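Local coordinates for protein probable porin (Pseudomonas aeruginosa, PDB 4FSP) that probably forms an outer-membrane beta-barrel channel of the OprD family through which small solutes can diffuse, at residues L303-Q308 / S319-Y324; R341-H346 / E358-S363. One frame throughout, in Å; residues are numbered along the deposited sequence.

Overall arrangement
Along the chain the two interactions come in series, without nesting or crossing. Interaction 1 closes first: the chain leaves 303-308, in the loop between the short strand 299-300 and strand 318-327, and ten residues later returns past it as the start of the latter. Interaction 2 follows as the hairpin of strand 336-346 and strand 358-368, with eleven residues between its segments. Strands 318-327 and 336-346 are neighbours in the barrel wall, and the centres of the two contacts are about 7 Å apart. L322 O and Y342 N bond between these strands, within the wall, while Q308 N bonds D362 OD2 and ties the loop of interaction 1 to the hairpin of interaction 2.

Interaction 1 (L303-Q308 / S319-Y324); sequences LVNFGQ and SWQLRY. With C8E ((hydroxyethyloxy)tri(ethyloxy)octane), chain C.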
loop_
_atom_site.group_PDB
_atom_site.type_symbol
_atom_site.label_atom_id
_atom_site.label_comp_id
_atom_site.label_asym_id
_atom_site.label_seq_id
_atom_site.Cartn_x
_atom_site.Cartn_y
_atom_site.Cartn_z
ATOM N N LEU A 303 -7.555 0.074 -3.222
ATOM C CA LEU A 303 -8.904 -0.459 -3.443
ATOM C C LEU A 303 -9.158 -1.633 -2.497
ATOM O O LEU A 303 -8.225 -2.382 -2.191
ATOM C CB LEU A 303 -9.037 -0.920 -4.897
ATOM C CG LEU A 303 -8.932 0.120 -6.022
ATOM C CD1 LEU A 303 -8.804 -0.571 -7.376
ATOM C CD2 LEU A 303 -10.169 1.005 -6.015
ATOM N N VAL A 304 -10.388 -1.823 -2.020
ATOM C CA VAL A 304 -10.590 -2.965 -1.122
ATOM C C VAL A 304 -10.602 -4.304 -1.842
ATOM O O VAL A 304 -10.107 -5.295 -1.308
ATOM C CB VAL A 304 -11.769 -2.840 -0.113
ATOM C CG1 VAL A 304 -12.277 -1.422 -0.001
ATOM C CG2 VAL A 304 -12.867 -3.830 -0.406
ATOM N N ASN A 305 -11.132 -4.338 -3.058
ATOM C CA ASN A 305 -11.127 -5.589 -3.820
ATOM C C ASN A 305 -9.851 -5.721 -4.628
ATOM O O ASN A 305 -9.877 -5.784 -5.857
ATOM C CB ASN A 305 -12.382 -5.716 -4.691
ATOM C CG ASN A 305 -13.604 -6.045 -3.859
ATOM O OD1 ASN A 305 -13.476 -6.211 -2.639
ATOM N ND2 ASN A 305 -14.796 -6.126 -4.494
ATOM N N PHE A 306 -8.729 -5.738 -3.916
ATOM C CA PHE A 306 -7.419 -5.878 -4.540
ATOM C C PHE A 306 -6.822 -7.124 -3.951
ATOM O O PHE A 306 -6.636 -7.207 -2.734
ATOM C CB PHE A 306 -6.536 -4.668 -4.214
ATOM C CG PHE A 306 -5.071 -4.892 -4.480
ATOM C CD1 PHE A 306 -4.618 -5.202 -5.756
ATOM C CD2 PHE A 306 -4.147 -4.778 -3.455
ATOM C CE1 PHE A 306 -3.270 -5.414 -5.996
ATOM C CE2 PHE A 306 -2.803 -4.979 -3.688
ATOM C CZ PHE A 306 -2.358 -5.298 -4.963
ATOM N N GLY A 307 -6.548 -8.112 -4.793
ATOM C CA GLY A 307 -6.035 -9.377 -4.290
ATOM C C GLY A 307 -4.529 -9.504 -4.445
ATOM O O GLY A 307 -3.810 -8.501 -4.628
ATOM N N GLN A 308 -4.050 -10.740 -4.366
ATOM C CA GLN A 308 -2.630 -11.032 -4.537
ATOM C C GLN A 308 -2.230 -10.768 -5.984
ATOM O O GLN A 308 -1.093 -10.394 -6.255
ATOM C CB GLN A 308 -2.319 -12.486 -4.133
ATOM C CG GLN A 308 -0.843 -12.909 -4.275
ATOM C CD GLN A 308 -0.597 -14.371 -3.889
ATOM O OE1 GLN A 308 -1.247 -14.909 -2.981
ATOM N NE2 GLN A 308 0.349 -15.020 -4.581
ATOM N N SER A 319 -17.454 -5.799 -8.504
ATOM C CA SER A 319 -16.922 -7.003 -7.860
ATOM C C SER A 319 -17.330 -7.125 -6.394
ATOM O O SER A 319 -17.554 -6.113 -5.711
ATOM C CB SER A 319 -15.391 -7.024 -7.969
ATOM O OG SER A 319 -14.837 -5.890 -7.314
ATOM N N TRP A 320 -17.404 -8.370 -5.918
ATOM C CA TRP A 320 -17.754 -8.683 -4.529
ATOM C C TRP A 320 -16.639 -9.489 -3.917
ATOM O O TRP A 320 -16.004 -10.287 -4.607
ATOM C CB TRP A 320 -19.017 -9.551 -4.468
ATOM C CG TRP A 320 -20.270 -8.817 -4.737
ATOM C CD1 TRP A 320 -20.942 -8.739 -5.925
ATOM C CD2 TRP A 320 -21.026 -8.043 -3.792
ATOM N NE1 TRP A 320 -22.072 -7.962 -5.775
ATOM C CE2 TRP A 320 -22.146 -7.525 -4.478
ATOM C CE3 TRP A 320 -20.863 -7.742 -2.434
ATOM C CZ2 TRP A 320 -23.097 -6.720 -3.849
ATOM C CZ3 TRP A 320 -21.809 -6.943 -1.811
ATOM C CH2 TRP A 320 -22.909 -6.441 -2.518
ATOM N N GLN A 321 -16.437 -9.324 -2.616
ATOM C CA GLN A 321 -15.402 -10.066 -1.915
ATOM C C GLN A 321 -15.950 -10.615 -0.609
ATOM O O GLN A 321 -16.691 -9.921 0.105
ATOM C CB GLN A 321 -14.178 -9.170 -1.628
ATOM C CG GLN A 321 -13.007 -9.886 -0.903
ATOM C CD GLN A 321 -11.972 -8.924 -0.319
ATOM O OE1 GLN A 321 -11.158 -9.307 0.529
ATOM N NE2 GLN A 321 -12.000 -7.664 -0.770
ATOM N N LEU A 322 -15.595 -11.866 -0.317
ATOM C CA LEU A 322 -15.788 -12.454 1.008
ATOM C C LEU A 322 -14.418 -12.786 1.550
ATOM O O LEU A 322 -13.561 -13.286 0.825
ATOM C CB LEU A 322 -16.586 -13.755 0.937
ATOM C CG LEU A 322 -18.110 -13.749 1.007
ATOM C CD1 LEU A 322 -18.665 -12.346 0.978
ATOM C CD2 LEU A 322 -18.682 -14.591 -0.133
ATOM N N ARG A 323 -14.210 -12.537 2.831
ATOM C CA ARG A 323 -12.900 -12.765 3.406
ATOM C C ARG A 323 -13.025 -13.291 4.833
ATOM O O ARG A 323 -13.869 -12.836 5.602
ATOM C CB ARG A 323 -12.096 -11.462 3.378
ATOM C CG ARG A 323 -10.866 -11.495 4.254
ATOM C CD ARG A 323 -9.997 -10.252 4.109
ATOM N NE ARG A 323 -8.920 -10.293 5.092
ATOM C CZ ARG A 323 -7.729 -9.718 4.942
ATOM N NH1 ARG A 323 -7.449 -9.035 3.838
ATOM N NH2 ARG A 323 -6.821 -9.827 5.901
ATOM N N TYR A 324 -12.185 -14.258 5.182
ATOM C CA TYR A 324 -12.148 -14.763 6.536
ATOM C C TYR A 324 -10.724 -14.739 7.070
ATOM O O TYR A 324 -9.806 -15.231 6.408
ATOM C CB TYR A 324 -12.673 -16.195 6.567
ATOM C CG TYR A 324 -12.457 -16.881 7.892
ATOM C CD1 TYR A 324 -13.332 -16.677 8.949
ATOM C CD2 TYR A 324 -11.393 -17.742 8.086
ATOM C CE1 TYR A 324 -13.153 -17.303 10.166
ATOM C CE2 TYR A 324 -11.205 -18.379 9.308
ATOM C CZ TYR A 324 -12.093 -18.155 10.343
ATOM O OH TYR A 324 -11.926 -18.771 11.565
HETATM C C1 C8E C . -13.102 -20.807 5.348
HETATM C C2 C8E C . -14.241 -20.390 6.275
HETATM C C3 C8E C . -13.950 -20.806 7.715
HETATM C C4 C8E C . -15.007 -20.289 8.689
HETATM C C5 C8E C . -14.790 -20.813 10.112
HETATM C C6 C8E C . -15.686 -20.046 11.075
HETATM C C7 C8E C . -15.762 -20.619 12.487
HETATM C C8 C8E C . -16.741 -19.751 13.277
HETATM O O9 C8E C . -17.263 -20.377 14.430
HETATM C C10 C8E C . -16.759 -19.803 15.614
HETATM C C11 C8E C . -17.767 -18.813 16.196
HETATM O O12 C8E C . -17.079 -17.874 16.999
#
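N305 lies opposite Q321, their CA atoms 6.5 Å apart, where an irregular piece of loop meets a strand. The loop bends in an inverse gamma turn centred on N305, closed by a weak bond from F306 N to V304 O (3.0 Å), while 319-324 runs extended and directs S319 and Q321 at the turn. The contact is carried by polar side chains, with no backbone bonds between the segments. N305 uses both ends of its amide: ND2 donates almost straight (174°) to S319 OG at 2.8 Å, in the amide plane, and OD1 accepts from Q321 NE2 at 2.8 Å. The Q321 chain is extended, with CG anti to the backbone N (chi1 -179°), which carries its amide up to the loop. There NE2 makes a second bond, to V304 O at 3.1 Å, reached from above the carbonyl plane. The two amide planes stand 63° apart. On the other face of the strand, W320 meets Y284, and a detergent carbon, C8E C4, lies over one face of the Y324 ring, 3.8 Å above its plane. With detergent outside and loop inside, the arrangement is that of a porin barrel whose loop folds inward against the wall, as in the OprD family.

Interaction 2 (R341-H346 / E358-S363); sequences RYFSGH and EWERDS
R341 pairs with D362 at one end of an antiparallel beta hairpin in the barrel wall, and G345 pairs with E358 toward the loop connecting the strands. The strand axes approach to 4.8 Å and run at 174° to each other, and R341, F343 and G345 each exchange two main-chain hydrogen bonds with D362, E360 and E358. The R341 side chain shows how one face is joined. From CB, chi1 of 54° places CG between the backbone N and the carbonyl carbon, where it lies 3.8 Å from D362 CB. The chain then runs extended: CD passes D362 OD2 at 4.1 Å, and NE forms a salt bridge with D362 OD2 at 3.1 Å, using the anti lone pair of that oxygen. CZ lies 3.6 Å from D362 OD2, and at the tip NH2 bonds it weakly at 3.4 Å. D362 OD2 also accepts from Q308 N in the inward-folded loop, and it sits at the edge of the F343 ring, 3.7 Å from F343 CE1. E360 accepts from the backbone of Y309 and N310, so two carboxylates of this face, E360 and D362, accept loop backbone N-H groups. On the opposite face, the Y342 and W359 rings meet obliquely, their planes at 38°, and the closest pair of atoms between them is Y342 CE1 and W359 CE3, 3.5 Å apart.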
loop_
_atom_site.group_PDB
_atom_site.type_symbol
_atom_site.label_atom_id
_atom_site.label_comp_id
_atom_site.label_asym_id
_atom_site.label_seq_id
_atom_site.Cartn_x
_atom_site.Cartn_y
_atom_site.Cartn_z
ATOM N N ARG A 341 -9.686 -15.359 1.031
ATOM C CA ARG A 341 -10.643 -14.425 0.456
ATOM C C ARG A 341 -10.991 -14.826 -0.965
ATOM O O ARG A 341 -10.192 -15.445 -1.683
ATOM C CB ARG A 341 -10.105 -12.983 0.503
ATOM C CG ARG A 341 -8.721 -12.818 -0.139
ATOM C CD ARG A 341 -8.192 -11.379 0.013
ATOM N NE ARG A 341 -6.836 -11.244 -0.526
ATOM C CZ ARG A 341 -6.065 -10.177 -0.353
ATOM N NH1 ARG A 341 -6.518 -9.137 0.334
ATOM N NH2 ARG A 341 -4.844 -10.150 -0.869
ATOM N N TYR A 342 -12.196 -14.470 -1.369
ATOM C CA TYR A 342 -12.662 -14.788 -2.698
ATOM C C TYR A 342 -13.253 -13.520 -3.295
ATOM O O TYR A 342 -14.017 -12.807 -2.625
ATOM C CB TYR A 342 -13.705 -15.916 -2.629
ATOM C CG TYR A 342 -14.332 -16.220 -3.959
ATOM C CD1 TYR A 342 -13.662 -16.980 -4.902
ATOM C CD2 TYR A 342 -15.597 -15.747 -4.273
ATOM C CE1 TYR A 342 -14.237 -17.255 -6.131
ATOM C CE2 TYR A 342 -16.182 -16.018 -5.490
ATOM C CZ TYR A 342 -15.495 -16.767 -6.416
ATOM O OH TYR A 342 -16.074 -17.037 -7.634
ATOM N N PHE A 343 -12.878 -13.224 -4.537
ATOM C CA PHE A 343 -13.410 -12.062 -5.246
ATOM C C PHE A 343 -14.075 -12.552 -6.514
ATOM O O PHE A 343 -13.542 -13.431 -7.192
ATOM C CB PHE A 343 -12.318 -11.101 -5.749
ATOM C CG PHE A 343 -11.258 -10.732 -4.752
ATOM C CD1 PHE A 343 -10.148 -11.554 -4.554
ATOM C CD2 PHE A 343 -11.313 -9.509 -4.094
ATOM C CE1 PHE A 343 -9.139 -11.183 -3.669
ATOM C CE2 PHE A 343 -10.311 -9.138 -3.206
ATOM C CZ PHE A 343 -9.224 -9.974 -2.991
ATOM N N SER A 344 -15.186 -11.926 -6.880
ATOM C CA SER A 344 -15.855 -12.224 -8.138
ATOM C C SER A 344 -16.227 -10.929 -8.864
ATOM O O SER A 344 -16.873 -10.044 -8.287
ATOM C CB SER A 344 -17.107 -13.061 -7.883
ATOM O OG SER A 344 -17.875 -13.177 -9.070
ATOM N N GLY A 345 -15.827 -10.815 -10.126
ATOM C CA GLY A 345 -16.109 -9.613 -10.893
ATOM C C GLY A 345 -16.920 -9.832 -12.169
ATOM O O GLY A 345 -16.796 -10.870 -12.837
ATOM N N HIS A 346 -17.743 -8.845 -12.518
ATOM C CA HIS A 346 -18.522 -8.905 -13.752
ATOM C C HIS A 346 -18.699 -7.511 -14.338
ATOM O O HIS A 346 -18.395 -6.510 -13.676
ATOM C CB HIS A 346 -19.891 -9.524 -13.481
ATOM C CG HIS A 346 -20.786 -8.675 -12.630
ATOM N ND1 HIS A 346 -20.784 -8.737 -11.250
ATOM C CD2 HIS A 346 -21.722 -7.752 -12.960
ATOM C CE1 HIS A 346 -21.680 -7.893 -10.771
ATOM N NE2 HIS A 346 -22.265 -7.283 -11.787
ATOM N N GLU A 358 -14.509 -12.454 -14.208
ATOM C CA GLU A 358 -13.229 -12.919 -13.678
ATOM C C GLU A 358 -13.355 -13.145 -12.173
ATOM O O GLU A 358 -14.220 -12.551 -11.518
ATOM C CB GLU A 358 -12.105 -11.915 -13.980
ATOM C CG GLU A 358 -12.320 -10.535 -13.352
ATOM C CD GLU A 358 -11.189 -9.562 -13.642
ATOM O OE1 GLU A 358 -10.243 -9.923 -14.380
ATOM O OE2 GLU A 358 -11.232 -8.424 -13.127
ATOM N N TRP A 359 -12.507 -14.014 -11.627
ATOM C CA TRP A 359 -12.505 -14.240 -10.188
ATOM C C TRP A 359 -11.112 -14.598 -9.666
ATOM O O TRP A 359 -10.209 -14.920 -10.439
ATOM C CB TRP A 359 -13.558 -15.293 -9.788
ATOM C CG TRP A 359 -13.327 -16.676 -10.356
ATOM C CD1 TRP A 359 -13.835 -17.184 -11.519
ATOM C CD2 TRP A 359 -12.544 -17.730 -9.766
ATOM N NE1 TRP A 359 -13.411 -18.481 -11.692
ATOM C CE2 TRP A 359 -12.629 -18.838 -10.638
ATOM C CE3 TRP A 359 -11.801 -17.841 -8.593
ATOM C CZ2 TRP A 359 -11.980 -20.045 -10.359
ATOM C CZ3 TRP A 359 -11.151 -19.040 -8.330
ATOM C CH2 TRP A 359 -11.247 -20.122 -9.208
ATOM N N GLU A 360 -10.947 -14.530 -8.347
ATOM C CA GLU A 360 -9.675 -14.838 -7.708
ATOM C C GLU A 360 -9.905 -15.378 -6.296
ATOM O O GLU A 360 -10.745 -14.856 -5.551
ATOM C CB GLU A 360 -8.771 -13.583 -7.656
ATOM C CG GLU A 360 -7.384 -13.842 -7.021
ATOM C CD GLU A 360 -6.384 -12.683 -7.186
ATOM O OE1 GLU A 360 -6.515 -11.873 -8.138
ATOM O OE2 GLU A 360 -5.434 -12.599 -6.368
ATOM N N ARG A 361 -9.167 -16.422 -5.930
ATOM C CA ARG A 361 -9.155 -16.908 -4.550
ATOM C C ARG A 361 -7.737 -16.830 -4.011
ATOM O O ARG A 361 -6.806 -17.392 -4.601
ATOM C CB ARG A 361 -9.695 -18.357 -4.438
ATOM C CG ARG A 361 -9.109 -19.154 -3.248
ATOM C CD ARG A 361 -9.931 -20.372 -2.879
ATOM N NE ARG A 361 -11.136 -19.998 -2.142
ATOM C CZ ARG A 361 -11.404 -20.360 -0.890
ATOM N NH1 ARG A 361 -10.559 -21.129 -0.213
ATOM N NH2 ARG A 361 -12.532 -19.953 -0.318
ATOM N N ASP A 362 -7.565 -16.114 -2.906
ATOM C CA ASP A 362 -6.263 -16.037 -2.258
ATOM C C ASP A 362 -6.365 -16.766 -0.940
ATOM O O ASP A 362 -7.411 -16.733 -0.280
ATOM C CB ASP A 362 -5.852 -14.587 -1.962
ATOM C CG ASP A 362 -5.690 -13.751 -3.214
ATOM O OD1 ASP A 362 -5.486 -14.342 -4.301
ATOM O OD2 ASP A 362 -5.773 -12.500 -3.106
ATOM N N SER A 363 -5.272 -17.423 -0.570
ATOM C CA SER A 363 -5.124 -18.030 0.737
ATOM C C SER A 363 -3.767 -17.614 1.276
ATOM O O SER A 363 -2.795 -17.480 0.527
ATOM C CB SER A 363 -5.212 -19.551 0.643
ATOM O OG SER A 363 -6.538 -19.956 0.330
#